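Local coordinates for uncharacterized protein (Neisseria meningitidis serogroup B, PDB 3NYM), which is of unknown function but forms a largely helical two-chain assembly and belongs to a family that is itself uncharacterized, at residues 19-24 with 109-114. Numbering follows the deposited sequence.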
ATOM      1  N   LEU A  19     -21.766  12.752   3.057  1.00 27.24           N
ATOM      2  CA  LEU A  19     -22.844  13.669   3.439  1.00 29.33           C
ATOM      3  C   LEU A  19     -23.858  13.833   2.310  1.00 30.86           C
ATOM      4  O   LEU A  19     -25.051  13.988   2.564  1.00 31.08           O
ATOM      5  CB  LEU A  19     -22.294  15.032   3.871  1.00 25.62           C
ATOM      6  CG  LEU A  19     -21.445  15.017   5.142  1.00 33.00           C
ATOM      7  CD1 LEU A  19     -20.768  16.363   5.360  1.00 36.60           C
ATOM      8  CD2 LEU A  19     -22.297  14.628   6.345  1.00 37.21           C
ATOM      9  N   TYR A  20     -23.393  13.799   1.064  1.00 26.66           N
ATOM     10  CA  TYR A  20     -24.323  13.845  -0.063  1.00 31.54           C
ATOM     11  C   TYR A  20     -25.256  12.641  -0.017  1.00 33.57           C
ATOM     12  O   TYR A  20     -26.389  12.700  -0.483  1.00 30.37           O
ATOM     13  CB  TYR A  20     -23.580  13.939  -1.407  1.00 30.02           C
ATOM     14  CG  TYR A  20     -23.115  15.351  -1.685  1.00 30.47           C
ATOM     15  CD1 TYR A  20     -24.009  16.309  -2.158  1.00 34.93           C
ATOM     16  CD2 TYR A  20     -21.807  15.741  -1.424  1.00 28.77           C
ATOM     17  CE1 TYR A  20     -23.609  17.613  -2.383  1.00 35.20           C
ATOM     18  CE2 TYR A  20     -21.392  17.051  -1.646  1.00 32.90           C
ATOM     19  CZ  TYR A  20     -22.299  17.981  -2.128  1.00 39.00           C
ATOM     20  OH  TYR A  20     -21.902  19.284  -2.356  1.00 41.44           O
ATOM     21  N   GLN A  21     -24.785  11.558   0.583  1.00 31.00           N
ATOM     22  CA  GLN A  21     -25.568  10.326   0.649  1.00 32.89           C
ATOM     23  C   GLN A  21     -26.400  10.238   1.918  1.00 32.57           C
ATOM     24  O   GLN A  21     -27.027   9.217   2.188  1.00 39.95           O
ATOM     25  CB  GLN A  21     -24.659   9.094   0.506  1.00 27.02           C
ATOM     26  CG  GLN A  21     -23.822   9.133  -0.746  1.00 28.78           C
ATOM     27  CD  GLN A  21     -23.064   7.854  -1.002  1.00 36.79           C
ATOM     28  OE1 GLN A  21     -23.287   6.836  -0.347  1.00 41.84           O
ATOM     29  NE2 GLN A  21     -22.170   7.892  -1.977  1.00 33.79           N
ATOM     30  N   GLY A  22     -26.392  11.308   2.702  1.00 32.78           N
ATOM     31  CA  GLY A  22     -27.260  11.396   3.862  1.00 39.52           C
ATOM     32  C   GLY A  22     -26.698  10.855   5.165  1.00 40.46           C
ATOM     33  O   GLY A  22     -27.450  10.648   6.123  1.00 37.08           O
ATOM     34  N   PHE A  23     -25.389  10.629   5.225  1.00 35.19           N
ATOM     35  CA  PHE A  23     -24.775  10.205   6.484  1.00 35.46           C
ATOM     36  C   PHE A  23     -23.472  10.939   6.802  1.00 31.81           C
ATOM     37  O   PHE A  23     -22.811  11.476   5.918  1.00 31.91           O
ATOM     38  CB  PHE A  23     -24.590   8.681   6.545  1.00 29.20           C
ATOM     39  CG  PHE A  23     -23.769   8.120   5.425  1.00 33.37           C
ATOM     40  CD1 PHE A  23     -22.385   8.147   5.478  1.00 32.54           C
ATOM     41  CD2 PHE A  23     -24.380   7.557   4.314  1.00 38.20           C
ATOM     42  CE1 PHE A  23     -21.628   7.630   4.440  1.00 35.33           C
ATOM     43  CE2 PHE A  23     -23.623   7.035   3.272  1.00 34.74           C
ATOM     44  CZ  PHE A  23     -22.251   7.073   3.339  1.00 37.70           C
ATOM     45  N   ASP A  24     -23.131  10.961   8.084  1.00 30.99           N
ATOM     46  CA  ASP A  24     -21.989  11.719   8.591  1.00 37.21           C
ATOM     47  C   ASP A  24     -20.967  10.755   9.165  1.00 32.40           C
ATOM     48  O   ASP A  24     -21.133  10.274  10.282  1.00 29.26           O
ATOM     49  CB  ASP A  24     -22.447  12.683   9.693  1.00 40.08           C
ATOM     50  CG  ASP A  24     -21.305  13.511  10.265  1.00 43.09           C
ATOM     51  OD1 ASP A  24     -20.131  13.249   9.929  1.00 36.29           O
ATOM     52  OD2 ASP A  24     -21.583  14.429  11.059  1.00 46.77           O
ATOM     53  N   SER A 109     -14.714   2.612  -2.770  1.00 27.70           N
ATOM     54  CA  SER A 109     -15.588   1.711  -3.507  1.00 31.55           C
ATOM     55  C   SER A 109     -16.980   1.675  -2.877  1.00 33.81           C
ATOM     56  O   SER A 109     -17.994   1.605  -3.578  1.00 30.94           O
ATOM     57  CB  SER A 109     -14.969   0.312  -3.522  1.00 41.17           C
ATOM     58  OG  SER A 109     -15.920  -0.673  -3.857  1.00 47.65           O
ATOM     59  N   THR A 110     -17.035   1.738  -1.549  1.00 30.32           N
ATOM     60  CA  THR A 110     -18.313   1.734  -0.845  1.00 33.40           C
ATOM     61  C   THR A 110     -19.113   3.022  -1.094  1.00 31.80           C
ATOM     62  O   THR A 110     -20.345   3.004  -1.185  1.00 30.37           O
ATOM     63  CB  THR A 110     -18.105   1.522   0.665  1.00 30.07           C
ATOM     64  OG1 THR A 110     -17.370   0.308   0.871  1.00 31.31           O
ATOM     65  CG2 THR A 110     -19.436   1.430   1.370  1.00 27.20           C
ATOM     66  N   LEU A 111     -18.405   4.141  -1.208  1.00 26.02           N
ATOM     67  CA  LEU A 111     -19.049   5.404  -1.514  1.00 24.50           C
ATOM     68  C   LEU A 111     -19.534   5.417  -2.959  1.00 30.99           C
ATOM     69  O   LEU A 111     -20.623   5.902  -3.240  1.00 31.39           O
ATOM     70  CB  LEU A 111     -18.083   6.558  -1.257  1.00 27.90           C
ATOM     71  CG  LEU A 111     -17.866   6.825   0.235  1.00 27.32           C
ATOM     72  CD1 LEU A 111     -16.611   7.637   0.473  1.00 30.44           C
ATOM     73  CD2 LEU A 111     -19.100   7.539   0.800  1.00 25.81           C
ATOM     74  N   LEU A 112     -18.722   4.879  -3.869  1.00 29.24           N
ATOM     75  CA  LEU A 112     -19.079   4.830  -5.291  1.00 32.16           C
ATOM     76  C   LEU A 112     -20.310   3.969  -5.558  1.00 36.10           C
ATOM     77  O   LEU A 112     -21.055   4.228  -6.498  1.00 37.53           O
ATOM     78  CB  LEU A 112     -17.906   4.315  -6.132  1.00 25.60           C
ATOM     79  CG  LEU A 112     -16.846   5.320  -6.574  1.00 33.95           C
ATOM     80  CD1 LEU A 112     -15.657   4.592  -7.171  1.00 43.75           C
ATOM     81  CD2 LEU A 112     -17.426   6.286  -7.585  1.00 31.92           C
ATOM     82  N   SER A 113     -20.510   2.932  -4.750  1.00 32.61           N
ATOM     83  CA  SER A 113     -21.678   2.075  -4.901  1.00 35.66           C
ATOM     84  C   SER A 113     -22.888   2.688  -4.205  1.00 36.05           C
ATOM     85  O   SER A 113     -24.027   2.309  -4.478  1.00 31.66           O
ATOM     86  CB  SER A 113     -21.406   0.699  -4.294  1.00 39.07           C
ATOM     87  OG  SER A 113     -21.518   0.751  -2.882  1.00 37.03           O
ATOM     88  N   ALA A 114     -22.625   3.624  -3.294  1.00 34.38           N
ATOM     89  CA  ALA A 114     -23.663   4.288  -2.500  1.00 37.50           C
ATOM     90  C   ALA A 114     -24.553   3.300  -1.746  1.00 39.09           C
ATOM     91  O   ALA A 114     -25.728   3.570  -1.495  1.00 34.39           O
ATOM     92  CB  ALA A 114     -24.510   5.217  -3.377  1.00 34.99           C
TER
HETATM   93  O   HOH W   1     -22.440   4.170   0.686  1.00 30.66           O
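The backbone carbonyl O of L111 is gripped by Q21, whose amide NE2 donates to it at 2.8 Å, and by the indole NE1 of W123; a weak backbone bond from A114 N also reaches it. L111 sits in the last turn of its helix, where carbonyls begin to run short of the usual backbone donors, which is consistent with two side-chain donors being taken up here. The Q21 bond is fairly straight, 158° at the hydrogen, and L111 O lies almost in the plane of the amide. With its chain extended beyond CG (chi2 -172°), Q21 spans the gap between the backbones, a length that suits glutamine here. Q21 OE1 accepts from a water at 3.0 Å, which also donates to T110 O. The methyl of A114, which leaves the helix with positive phi, lies over one face of the Q21 amide, with A114 CA 3.4 Å from Q21 OE1; so small a side chain fits closely there.

Beside this polar link the far end of the F23 ring, CZ, meets L111 CD2 at 4.1 Å, approached obliquely. G22 provides the positive phi of the Schellman motif that ends helix 13-20; lacking a beta carbon, it avoids pressing on the carbonyl O of Q21. The contact thus joins the C-terminal ends of helices 13-20 and 83-113; L111 also packs on L14 and V17 of the former, while W43 from a loop covers F23 and L111.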